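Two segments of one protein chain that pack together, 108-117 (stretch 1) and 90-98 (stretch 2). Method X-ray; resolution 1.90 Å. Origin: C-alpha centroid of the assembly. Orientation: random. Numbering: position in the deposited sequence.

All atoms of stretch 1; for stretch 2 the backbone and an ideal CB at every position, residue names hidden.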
ATOM      1  N   GLY A 108       0.234  18.458  10.235  1.00 39.07           N
ATOM      2  CA  GLY A 108       1.549  18.378   9.603  1.00 37.56           C
ATOM      3  C   GLY A 108       1.638  19.143   8.293  1.00 37.63           C
ATOM      4  O   GLY A 108       0.627  19.645   7.760  1.00 33.97           O
ATOM      5  N   TYR A 109       2.875  19.231   7.792  1.00 34.46           N
ATOM      6  CA  TYR A 109       3.178  19.888   6.546  1.00 32.96           C
ATOM      7  C   TYR A 109       4.189  19.067   5.772  1.00 32.40           C
ATOM      8  O   TYR A 109       4.898  18.288   6.342  1.00 31.50           O
ATOM      9  CB  TYR A 109       3.757  21.272   6.767  1.00 33.53           C
ATOM     10  CG  TYR A 109       2.823  22.207   7.416  1.00 36.41           C
ATOM     11  CD1 TYR A 109       1.841  22.847   6.683  1.00 37.47           C
ATOM     12  CD2 TYR A 109       2.885  22.423   8.783  1.00 39.84           C
ATOM     13  CE1 TYR A 109       0.928  23.706   7.314  1.00 44.00           C
ATOM     14  CE2 TYR A 109       1.989  23.263   9.418  1.00 40.68           C
ATOM     15  CZ  TYR A 109       1.027  23.902   8.678  1.00 41.98           C
ATOM     16  OH  TYR A 109       0.171  24.732   9.330  1.00 43.01           O
ATOM     17  N   ALA A 110       4.233  19.265   4.459  1.00 33.08           N
ATOM     18  CA  ALA A 110       5.255  18.667   3.631  1.00 31.78           C
ATOM     19  C   ALA A 110       5.700  19.644   2.543  1.00 32.95           C
ATOM     20  O   ALA A 110       4.926  20.515   2.105  1.00 30.30           O
ATOM     21  CB  ALA A 110       4.793  17.319   3.047  1.00 30.57           C
ATOM     22  N   ARG A 111       6.975  19.494   2.155  1.00 32.43           N
ATOM     23  CA  ARG A 111       7.586  20.234   1.054  1.00 34.97           C
ATOM     24  C   ARG A 111       8.174  19.215   0.084  1.00 35.87           C
ATOM     25  O   ARG A 111       8.818  18.268   0.519  1.00 33.47           O
ATOM     26  CB  ARG A 111       8.693  21.139   1.556  1.00 32.94           C
ATOM     27  CG  ARG A 111       8.215  22.319   2.367  1.00 34.73           C
ATOM     28  CD  ARG A 111       9.388  23.169   2.847  1.00 38.78           C
ATOM     29  NE  ARG A 111       8.838  24.417   3.335  1.00 41.61           N
ATOM     30  CZ  ARG A 111       8.643  25.509   2.614  1.00 36.96           C
ATOM     31  NH1 ARG A 111       9.016  25.598   1.340  1.00 43.02           N
ATOM     32  NH2 ARG A 111       8.071  26.539   3.193  1.00 43.83           N
ATOM     33  N   SER A 112       7.935  19.417  -1.212  1.00 34.50           N
ATOM     34  CA  SER A 112       8.457  18.543  -2.276  1.00 33.61           C
ATOM     35  C   SER A 112       9.119  19.415  -3.338  1.00 34.84           C
ATOM     36  O   SER A 112       8.727  20.577  -3.551  1.00 35.35           O
ATOM     37  CB  SER A 112       7.367  17.656  -2.880  1.00 35.40           C
ATOM     38  OG  SER A 112       6.308  18.384  -3.505  1.00 34.05           O
ATOM     39  N   VAL A 113      10.167  18.881  -3.956  1.00 32.96           N
ATOM     40  CA  VAL A 113      10.961  19.614  -4.960  1.00 31.60           C
ATOM     41  C   VAL A 113      11.035  18.686  -6.167  1.00 31.09           C
ATOM     42  O   VAL A 113      11.377  17.510  -6.045  1.00 32.04           O
ATOM     43  CB  VAL A 113      12.377  19.989  -4.462  1.00 30.29           C
ATOM     44  CG1 VAL A 113      13.220  20.686  -5.602  1.00 32.23           C
ATOM     45  CG2 VAL A 113      12.307  20.822  -3.137  1.00 31.80           C
ATOM     46  N   TRP A 114      10.621  19.212  -7.302  1.00 31.51           N
ATOM     47  CA  TRP A 114      10.461  18.424  -8.538  1.00 33.01           C
ATOM     48  C   TRP A 114      11.304  19.045  -9.627  1.00 33.28           C
ATOM     49  O   TRP A 114      11.250  20.257  -9.822  1.00 35.65           O
ATOM     50  CB  TRP A 114       8.989  18.443  -8.999  1.00 32.92           C
ATOM     51  CG  TRP A 114       8.049  17.872  -7.997  1.00 33.30           C
ATOM     52  CD1 TRP A 114       7.582  18.472  -6.865  1.00 36.03           C
ATOM     53  CD2 TRP A 114       7.477  16.581  -8.031  1.00 29.11           C
ATOM     54  NE1 TRP A 114       6.780  17.620  -6.198  1.00 35.57           N
ATOM     55  CE2 TRP A 114       6.678  16.453  -6.898  1.00 33.24           C
ATOM     56  CE3 TRP A 114       7.535  15.519  -8.944  1.00 29.68           C
ATOM     57  CZ2 TRP A 114       5.934  15.304  -6.632  1.00 37.51           C
ATOM     58  CZ3 TRP A 114       6.822  14.373  -8.664  1.00 38.03           C
ATOM     59  CH2 TRP A 114       6.039  14.276  -7.523  1.00 33.09           C
ATOM     60  N   ALA A 115      12.038  18.229 -10.384  1.00 34.80           N
ATOM     61  CA  ALA A 115      12.754  18.736 -11.551  1.00 35.08           C
ATOM     62  C   ALA A 115      11.893  18.479 -12.800  1.00 34.14           C
ATOM     63  O   ALA A 115      11.104  17.573 -12.825  1.00 32.57           O
ATOM     64  CB  ALA A 115      14.126  18.062 -11.721  1.00 33.47           C
HETATM   65  N   MSE A 116      12.051  19.305 -13.816  1.00 35.98           N
HETATM   66  CA  MSE A 116      11.508  18.999 -15.151  1.00 41.43           C
HETATM   67  C   MSE A 116      12.648  18.631 -16.089  1.00 41.21           C
HETATM   68  O   MSE A 116      13.585  19.385 -16.217  1.00 44.19           O
HETATM   69  CB  MSE A 116      10.760  20.166 -15.734  1.00 43.93           C
HETATM   70  CG  MSE A 116      10.406  19.896 -17.178  1.00 47.49           C
HETATM   71 SE   MSE A 116       9.080  21.078 -17.870  0.75 51.62          SE
HETATM   72  CE  MSE A 116       9.177  22.720 -16.311  1.00 42.57           C
ATOM     73  N   ILE A 117      12.578  17.474 -16.721  1.00 40.78           N
ATOM     74  CA  ILE A 117      13.665  17.036 -17.598  1.00 43.44           C
ATOM     75  C   ILE A 117      13.143  16.717 -18.990  1.00 40.24           C
ATOM     76  O   ILE A 117      12.004  16.239 -19.150  1.00 37.41           O
ATOM     77  CB  ILE A 117      14.436  15.797 -17.034  1.00 44.36           C
ATOM     78  CG1 ILE A 117      13.589  14.539 -17.045  1.00 48.59           C
ATOM     79  CG2 ILE A 117      14.922  16.043 -15.591  1.00 49.05           C
ATOM     80  CD1 ILE A 117      14.421  13.289 -17.110  1.00 54.87           C
ATOM     81  N   UNK A  90      13.487  28.130 -12.449  1.00 37.46           N
ATOM     82  CA  UNK A  90      13.968  27.705 -13.781  1.00 39.93           C
ATOM     83  C   UNK A  90      14.186  26.210 -13.878  1.00 37.34           C
ATOM     84  O   UNK A  90      13.819  25.583 -14.874  1.00 37.01           O
ATOM     85  CB  UNK A  90      15.275  28.422 -14.124  1.00 39.93           C
ATOM     86  N   UNK A  91      14.740  25.617 -12.825  1.00 36.07           N
ATOM     87  CA  UNK A  91      15.093  24.191 -12.850  1.00 34.13           C
ATOM     88  C   UNK A  91      14.219  23.291 -11.987  1.00 34.64           C
ATOM     89  O   UNK A  91      14.205  22.069 -12.178  1.00 34.97           O
ATOM     90  CB  UNK A  91      16.547  24.027 -12.404  1.00 34.13           C
ATOM     91  N   UNK A  92      13.474  23.875 -11.046  1.00 35.34           N
ATOM     92  CA  UNK A  92      12.669  23.096 -10.104  1.00 34.57           C
ATOM     93  C   UNK A  92      11.350  23.766  -9.765  1.00 34.99           C
ATOM     94  O   UNK A  92      11.247  24.990  -9.808  1.00 34.14           O
ATOM     95  CB  UNK A  92      13.460  22.852  -8.817  1.00 34.57           C
ATOM     96  N   UNK A  93      10.372  22.953  -9.368  1.00 35.97           N
ATOM     97  CA  UNK A  93       9.119  23.439  -8.813  1.00 35.50           C
ATOM     98  C   UNK A  93       8.976  22.946  -7.391  1.00 34.31           C
ATOM     99  O   UNK A  93       9.249  21.779  -7.123  1.00 34.54           O
ATOM    100  CB  UNK A  93       7.928  22.992  -9.663  1.00 35.50           C
ATOM    101  N   UNK A  94       8.606  23.861  -6.501  1.00 33.59           N
ATOM    102  CA  UNK A  94       8.362  23.548  -5.092  1.00 33.36           C
ATOM    103  C   UNK A  94       6.849  23.422  -4.890  1.00 32.29           C
ATOM    104  O   UNK A  94       6.112  24.374  -5.098  1.00 32.69           O
ATOM    105  CB  UNK A  94       8.956  24.617  -4.173  1.00 33.36           C
ATOM    106  N   UNK A  95       6.410  22.232  -4.517  1.00 32.12           N
ATOM    107  CA  UNK A  95       5.036  21.941  -4.200  1.00 31.68           C
ATOM    108  C   UNK A  95       4.928  21.609  -2.705  1.00 32.88           C
ATOM    109  O   UNK A  95       5.665  20.758  -2.192  1.00 35.90           O
ATOM    110  CB  UNK A  95       4.513  20.793  -5.065  1.00 31.68           C
ATOM    111  N   UNK A  96       4.001  22.279  -2.025  1.00 30.92           N
ATOM    112  CA  UNK A  96       3.839  22.152  -0.568  1.00 33.05           C
ATOM    113  C   UNK A  96       2.524  21.529  -0.243  1.00 31.00           C
ATOM    114  O   UNK A  96       1.622  21.421  -1.118  1.00 29.67           O
ATOM    115  CB  UNK A  96       3.954  23.510   0.126  1.00 33.05           C
ATOM    116  N   UNK A  97       2.445  21.054   0.987  1.00 32.63           N
ATOM    117  CA  UNK A  97       1.294  20.283   1.484  1.00 30.77           C
ATOM    118  C   UNK A  97       0.986  20.645   2.939  1.00 30.90           C
ATOM    119  O   UNK A  97       1.882  21.022   3.718  1.00 28.46           O
ATOM    120  CB  UNK A  97       1.562  18.782   1.362  1.00 30.77           C
ATOM    121  N   UNK A  98      -0.293  20.538   3.286  1.00 30.79           N
ATOM    122  CA  UNK A  98      -0.735  20.568   4.682  1.00 31.93           C
ATOM    123  C   UNK A  98      -1.565  19.295   4.905  1.00 32.34           C
ATOM    124  O   UNK A  98      -2.257  18.804   4.010  1.00 32.76           O
ATOM    125  CB  UNK A  98      -1.539  21.831   4.997  1.00 31.93           C
TER

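Position 90 lies in a loop, its CA-to-CB bond pointing away from stretch 1 with nothing of that strand within reach, so stretch 1 sets no demand and almost any residue would do; it is Arg90. Position 91 also points away, so polar and apolar chains would serve alike. The residue is Leu91, whose carbonyl O accepts a hydrogen bond from a water (2.7 Å from Leu91 O to the water O) that also donates to Met116 O.

Position 92 has extended backbone angles, and its CB lies 3.9 Å from Val113 CG1 on the face that also carries Ala115. A small methyl beside a branched chain leaves room for a large apolar group, aliphatic or aromatic. Phe92 fills it, CD1 lying 3.6 Å from Val113 CG1 and CE1 4.0 Å from Ala115 CB.

The strands run antiparallel, and alternate positions exchange paired backbone hydrogen bonds. Position 93 is one: its N donates to Trp114 O (2.9 Å) and Trp114 N returns the bond to its O (2.9 Å). Its CB is 4.3 Å from Trp114 O and on the same side of the sheet as the Trp114 side chain, so a beta-branched residue would suit, as would others. Thr93 makes no close side-chain contact with stretch 1; its part is the backbone pair with Trp114.

Position 94 turns back to the face of Val113, 5.2 Å from CB to CG2. Apolar or short polar chains could go here. In Asp94 the carboxylate comes nearer than CB, with OD1 3.6 Å from Val113 CG2, a packing contact.

At position 95 the CB is crowded, 3.4 Å from Ser112 OG and 4.1 Å from Trp114 NE1. NE1 donates to OG (2.8 Å), while Ser112 OG donates to the backbone O of 95 (2.8 Å). Several kinds of chain could follow, a long one with an aliphatic stem among them. Arg95 sets its CB 4.0 Å from Trp114 NE1, and its guanidinium is hydrogen-bonded elsewhere in the structure.

Position 96 has CB 5.0 Å from Arg111 CG, so a medium polar or aliphatic chain could lie beside that arginine. Asn96 places OD1 3.5 Å from Arg111 CG and ND2 over one face of the guanidinium; a water donates to both Asn96 OD1 and Ser112 O.

Position 97 faces the side of Ala110 and Ser112, whose small side chains leave space for a broad apolar group. Phe97 takes it: CD1 packs 3.7 Å from Ala110 CB, and Ser112 OG meets the ring edge, 3.4 Å from CE1.

At position 98 the CB is 3.9 Å from Tyr109 CE1, favouring something small. Ala98 provides just that methyl.

Stretch 2 (90-98) RLFTDRNFA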
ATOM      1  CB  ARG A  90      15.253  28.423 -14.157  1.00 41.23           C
ATOM      2  CG  ARG A  90      15.078  29.918 -14.462  1.00 51.58           C
ATOM      3  CD  ARG A  90      13.966  30.210 -15.481  1.00 60.12           C
ATOM      4  NE  ARG A  90      14.037  29.288 -16.613  1.00 64.61           N
ATOM      5  CZ  ARG A  90      14.876  29.411 -17.637  1.00 69.76           C
ATOM      6  NH1 ARG A  90      15.722  30.449 -17.691  1.00 64.10           N
ATOM      7  NH2 ARG A  90      14.854  28.492 -18.618  1.00 64.72           N
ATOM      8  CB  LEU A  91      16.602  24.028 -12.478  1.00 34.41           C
ATOM      9  CG  LEU A  91      17.562  24.807 -13.388  1.00 37.31           C
ATOM     10  CD1 LEU A  91      18.984  24.893 -12.809  1.00 36.52           C
ATOM     11  CD2 LEU A  91      17.553  24.203 -14.776  1.00 39.68           C
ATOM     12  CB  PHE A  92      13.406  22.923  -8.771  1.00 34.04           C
ATOM     13  CG  PHE A  92      14.706  22.203  -8.875  1.00 35.07           C
ATOM     14  CD1 PHE A  92      14.754  20.812  -8.830  1.00 32.62           C
ATOM     15  CD2 PHE A  92      15.892  22.927  -9.017  1.00 29.22           C
ATOM     16  CE1 PHE A  92      15.976  20.162  -8.914  1.00 37.52           C
ATOM     17  CE2 PHE A  92      17.113  22.283  -9.102  1.00 36.08           C
ATOM     18  CZ  PHE A  92      17.154  20.905  -9.066  1.00 35.35           C
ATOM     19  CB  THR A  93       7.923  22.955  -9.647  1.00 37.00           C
ATOM     20  OG1 THR A  93       8.023  23.576 -10.920  1.00 40.44           O
ATOM     21  CG2 THR A  93       6.600  23.345  -9.017  1.00 38.54           C
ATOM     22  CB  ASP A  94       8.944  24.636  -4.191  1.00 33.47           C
ATOM     23  CG  ASP A  94      10.473  24.722  -4.273  1.00 42.83           C
ATOM     24  OD1 ASP A  94      11.153  23.770  -4.765  1.00 44.43           O
ATOM     25  OD2 ASP A  94      10.992  25.783  -3.876  1.00 47.14           O
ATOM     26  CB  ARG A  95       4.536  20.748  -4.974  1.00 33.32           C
ATOM     27  CG  ARG A  95       3.206  20.247  -4.412  1.00 35.10           C
ATOM     28  CD  ARG A  95       2.533  19.220  -5.235  1.00 37.23           C
ATOM     29  NE  ARG A  95       2.050  19.633  -6.560  1.00 31.46           N
ATOM     30  CZ  ARG A  95       0.947  20.311  -6.819  1.00 32.24           C
ATOM     31  NH1 ARG A  95       0.221  20.850  -5.856  1.00 29.68           N
ATOM     32  NH2 ARG A  95       0.620  20.542  -8.083  1.00 30.30           N
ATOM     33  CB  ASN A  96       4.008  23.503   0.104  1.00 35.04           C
ATOM     34  CG  ASN A  96       5.427  24.033  -0.039  1.00 37.66           C
ATOM     35  OD1 ASN A  96       6.352  23.302  -0.433  1.00 41.43           O
ATOM     36  ND2 ASN A  96       5.592  25.300   0.227  1.00 33.56           N
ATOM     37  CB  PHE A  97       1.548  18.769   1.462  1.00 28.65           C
ATOM     38  CG  PHE A  97       1.964  18.232   0.156  1.00 31.21           C
ATOM     39  CD1 PHE A  97       3.303  18.207  -0.192  1.00 31.82           C
ATOM     40  CD2 PHE A  97       1.022  17.697  -0.723  1.00 33.54           C
ATOM     41  CE1 PHE A  97       3.696  17.673  -1.409  1.00 39.89           C
ATOM     42  CE2 PHE A  97       1.403  17.179  -1.923  1.00 36.37           C
ATOM     43  CZ  PHE A  97       2.741  17.178  -2.282  1.00 34.08           C
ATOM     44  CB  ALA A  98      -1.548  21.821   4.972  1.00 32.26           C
TER
HETATM   45  O   HOH W   1      15.057  20.628 -14.235  1.00 44.11           O
HETATM   46  O   HOH W   2       8.768  22.615  -1.542  1.00 33.72           O
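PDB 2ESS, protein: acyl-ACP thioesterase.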